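Local coordinates for glutathione S-transferase 2 (Onchocerca volvulus, PDB 1TU7), which conjugates glutathione to electrophilic substrates as a homodimeric pi-class transferase and appears central to the detoxification system of this parasitic nematode, at residues 13-18 and 189-194. Sequence-based numbering, arbitrary orientation.
With GSH (glutathione), chain C.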
loop_
_atom_site.group_PDB
_atom_site.type_symbol
_atom_site.label_atom_id
_atom_site.label_comp_id
_atom_site.label_asym_id
_atom_site.label_seq_id
_atom_site.Cartn_x
_atom_site.Cartn_y
_atom_site.Cartn_z
ATOM N N LEU A 13 12.400 2.156 2.662
ATOM C CA LEU A 13 11.061 2.718 2.500
ATOM C C LEU A 13 10.994 4.188 2.724
ATOM O O LEU A 13 10.019 4.824 2.312
ATOM C CB LEU A 13 10.098 2.050 3.486
ATOM C CG LEU A 13 9.905 0.550 3.318
ATOM C CD1 LEU A 13 9.027 0.052 4.440
ATOM C CD2 LEU A 13 9.305 0.222 1.954
ATOM N N ALA A 14 11.987 4.752 3.395
ATOM C CA ALA A 14 11.991 6.174 3.720
ATOM C C ALA A 14 12.394 7.006 2.548
ATOM O O ALA A 14 12.054 8.176 2.536
ATOM C CB ALA A 14 12.908 6.477 4.873
ATOM N N GLU A 15 13.153 6.455 1.603
ATOM C CA GLU A 15 13.834 7.323 0.663
ATOM C C GLU A 15 12.864 8.137 -0.190
ATOM O O GLU A 15 13.143 9.313 -0.448
ATOM C CB GLU A 15 14.847 6.583 -0.177
ATOM C CG GLU A 15 15.842 7.492 -0.863
ATOM C CD GLU A 15 16.812 8.144 0.089
ATOM O OE1 GLU A 15 16.864 7.784 1.274
ATOM O OE2 GLU A 15 17.546 9.038 -0.381
ATOM N N PRO A 16 11.739 7.604 -0.666
ATOM C CA PRO A 16 10.830 8.463 -1.440
ATOM C C PRO A 16 10.340 9.646 -0.641
ATOM O O PRO A 16 10.097 10.717 -1.225
ATOM C CB PRO A 16 9.710 7.540 -1.849
ATOM C CG PRO A 16 10.372 6.212 -1.878
ATOM C CD PRO A 16 11.299 6.190 -0.684
ATOM N N ILE A 17 10.163 9.464 0.673
ATOM C CA ILE A 17 9.754 10.575 1.546
ATOM C C ILE A 17 10.881 11.597 1.677
ATOM O O ILE A 17 10.672 12.799 1.578
ATOM C CB ILE A 17 9.275 10.061 2.895
ATOM C CG1 ILE A 17 8.074 9.095 2.741
ATOM C CG2 ILE A 17 8.958 11.224 3.808
ATOM C CD1 ILE A 17 7.942 8.132 3.895
ATOM N N ARG A 18 12.090 11.132 1.932
ATOM C CA ARG A 18 13.240 12.030 1.962
ATOM C C ARG A 18 13.344 12.811 0.668
ATOM O O ARG A 18 13.577 14.008 0.676
ATOM C CB ARG A 18 14.511 11.231 2.185
ATOM C CG ARG A 18 14.630 10.609 3.550
ATOM C CD ARG A 18 15.910 9.919 3.756
ATOM N NE ARG A 18 16.011 9.190 5.024
ATOM C CZ ARG A 18 16.319 7.915 5.126
ATOM N NH1 ARG A 18 16.469 7.161 4.067
ATOM N NH2 ARG A 18 16.441 7.371 6.335
ATOM N N LYS A 189 19.752 16.799 -7.494
ATOM C CA LYS A 189 21.080 16.571 -8.020
ATOM C C LYS A 189 22.076 16.658 -6.889
ATOM O O LYS A 189 22.950 15.801 -6.758
ATOM C CB LYS A 189 21.420 17.606 -9.113
ATOM C CG LYS A 189 22.796 17.425 -9.724
ATOM C CD LYS A 189 23.016 18.427 -10.848
ATOM C CE LYS A 189 24.380 18.255 -11.494
ATOM N NZ LYS A 189 24.550 19.279 -12.577
ATOM N N GLU A 190 21.988 17.707 -6.095
ATOM C CA GLU A 190 22.922 17.896 -4.987
ATOM C C GLU A 190 22.798 16.775 -3.944
ATOM O O GLU A 190 23.789 16.186 -3.484
ATOM C CB GLU A 190 22.630 19.253 -4.378
ATOM C CG GLU A 190 23.307 19.595 -3.071
ATOM C CD GLU A 190 22.877 20.971 -2.558
ATOM O OE1 GLU A 190 21.640 21.268 -2.454
ATOM O OE2 GLU A 190 23.776 21.777 -2.272
ATOM N N TYR A 191 21.563 16.435 -3.620
ATOM C CA TYR A 191 21.302 15.422 -2.595
ATOM C C TYR A 191 21.839 14.073 -3.051
ATOM O O TYR A 191 22.465 13.354 -2.281
ATOM C CB TYR A 191 19.808 15.344 -2.351
ATOM C CG TYR A 191 19.390 14.206 -1.449
ATOM C CD1 TYR A 191 18.792 13.086 -1.968
ATOM C CD2 TYR A 191 19.615 14.263 -0.088
ATOM C CE1 TYR A 191 18.390 12.033 -1.136
ATOM C CE2 TYR A 191 19.234 13.219 0.757
ATOM C CZ TYR A 191 18.613 12.118 0.231
ATOM O OH TYR A 191 18.259 11.094 1.089
ATOM N N CYS A 192 21.597 13.732 -4.305
ATOM C CA CYS A 192 22.003 12.435 -4.840
ATOM C C CYS A 192 23.518 12.330 -4.927
ATOM O O CYS A 192 24.080 11.247 -4.725
ATOM C CB CYS A 192 21.328 12.198 -6.192
ATOM S SG CYS A 192 19.538 11.896 -6.061
ATOM N N GLU A 193 24.197 13.437 -5.222
ATOM C CA GLU A 193 25.664 13.438 -5.230
ATOM C C GLU A 193 26.184 13.096 -3.827
ATOM O O GLU A 193 27.098 12.274 -3.667
ATOM C CB GLU A 193 26.224 14.799 -5.677
ATOM C CG GLU A 193 26.184 15.066 -7.174
ATOM C CD GLU A 193 26.342 16.533 -7.584
ATOM O OE1 GLU A 193 26.581 16.773 -8.796
ATOM O OE2 GLU A 193 26.206 17.450 -6.730
ATOM N N LYS A 194 25.611 13.722 -2.815
ATOM C CA LYS A 194 26.048 13.485 -1.453
ATOM C C LYS A 194 25.696 12.088 -0.982
ATOM O O LYS A 194 26.454 11.441 -0.271
ATOM C CB LYS A 194 25.484 14.542 -0.537
ATOM C CG LYS A 194 26.120 15.904 -0.790
ATOM C CD LYS A 194 25.404 17.007 -0.069
ATOM C CE LYS A 194 26.036 18.355 -0.438
ATOM N NZ LYS A 194 27.434 18.468 0.059
HETATM N N1 GSH C . 3.819 -0.963 5.337
HETATM C CA1 GSH C . 4.923 -0.413 6.026
HETATM C C1 GSH C . 5.272 0.944 5.581
HETATM O O11 GSH C . 5.143 1.127 4.254
HETATM O O12 GSH C . 5.752 1.940 6.235
HETATM C CB1 GSH C . 6.111 -1.222 6.327
HETATM C CG1 GSH C . 7.032 -0.757 7.425
HETATM C CD1 GSH C . 8.183 -1.732 7.618
HETATM O OE1 GSH C . 8.129 -2.936 7.000
HETATM N N2 GSH C . 9.190 -1.351 8.357
HETATM C CA2 GSH C . 10.391 -2.161 8.571
HETATM C C2 GSH C . 10.756 -2.089 10.002
HETATM O O2 GSH C . 10.419 -0.986 10.759
HETATM C CB2 GSH C . 11.569 -1.606 7.775
HETATM S SG2 GSH C . 11.399 -1.956 6.011
HETATM N N3 GSH C . 11.398 -3.101 10.559
HETATM C CA3 GSH C . 11.754 -2.992 11.948
HETATM C C3 GSH C . 11.093 -4.060 12.757
HETATM O O31 GSH C . 9.940 -4.620 12.454
HETATM O O32 GSH C . 11.775 -4.466 13.911
#
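OE2 of the Glu-15 carboxylate lies at the edge of the Tyr-191 ring, and the two planes are 20° apart. Glu-15 OE2 takes a hydrogen bond from Tyr-191 OH at 2.6 Å. The hydroxyl comes from the syn side, 29° out of the carboxylate plane. The other oxygen, Glu-15 OE1, sits at the edge of the Arg-18 guanidinium and pairs with Arg-18 NH1 in a salt bridge of 2.9 Å. One face of that guanidinium carries the Ala-14 CB, 3.6 Å above its centre. Arg-18 also lends its aliphatic part: Arg-18 CD lies 3.7 Å from Tyr-191 OH. The bend of the Glu-15 chain at chi2 (70°) brings the carboxylate between the Tyr-191 hydroxyl and Arg-18 NH1. Tyr-191 reaches from helix 186-197 to helix 15-23, where its side chain also touches Leu-19 and Val-22. The contact thus joins the thioredoxin-like N-terminal domain to the helical C-terminal domain. Leu-13, at the start of 13-18, places Leu-13 CD1 3.5 Å from the glutathione sulfur SG2. Arg-18 also binds Asp-30 and the carbonyl oxygens of Ile-10 and Phe-8, while Arg-195 forms a salt bridge to Glu-15 OE2. Glu-15 therefore has both oxygens engaged between two arginines and a phenol, a setting that would favour its ionised form.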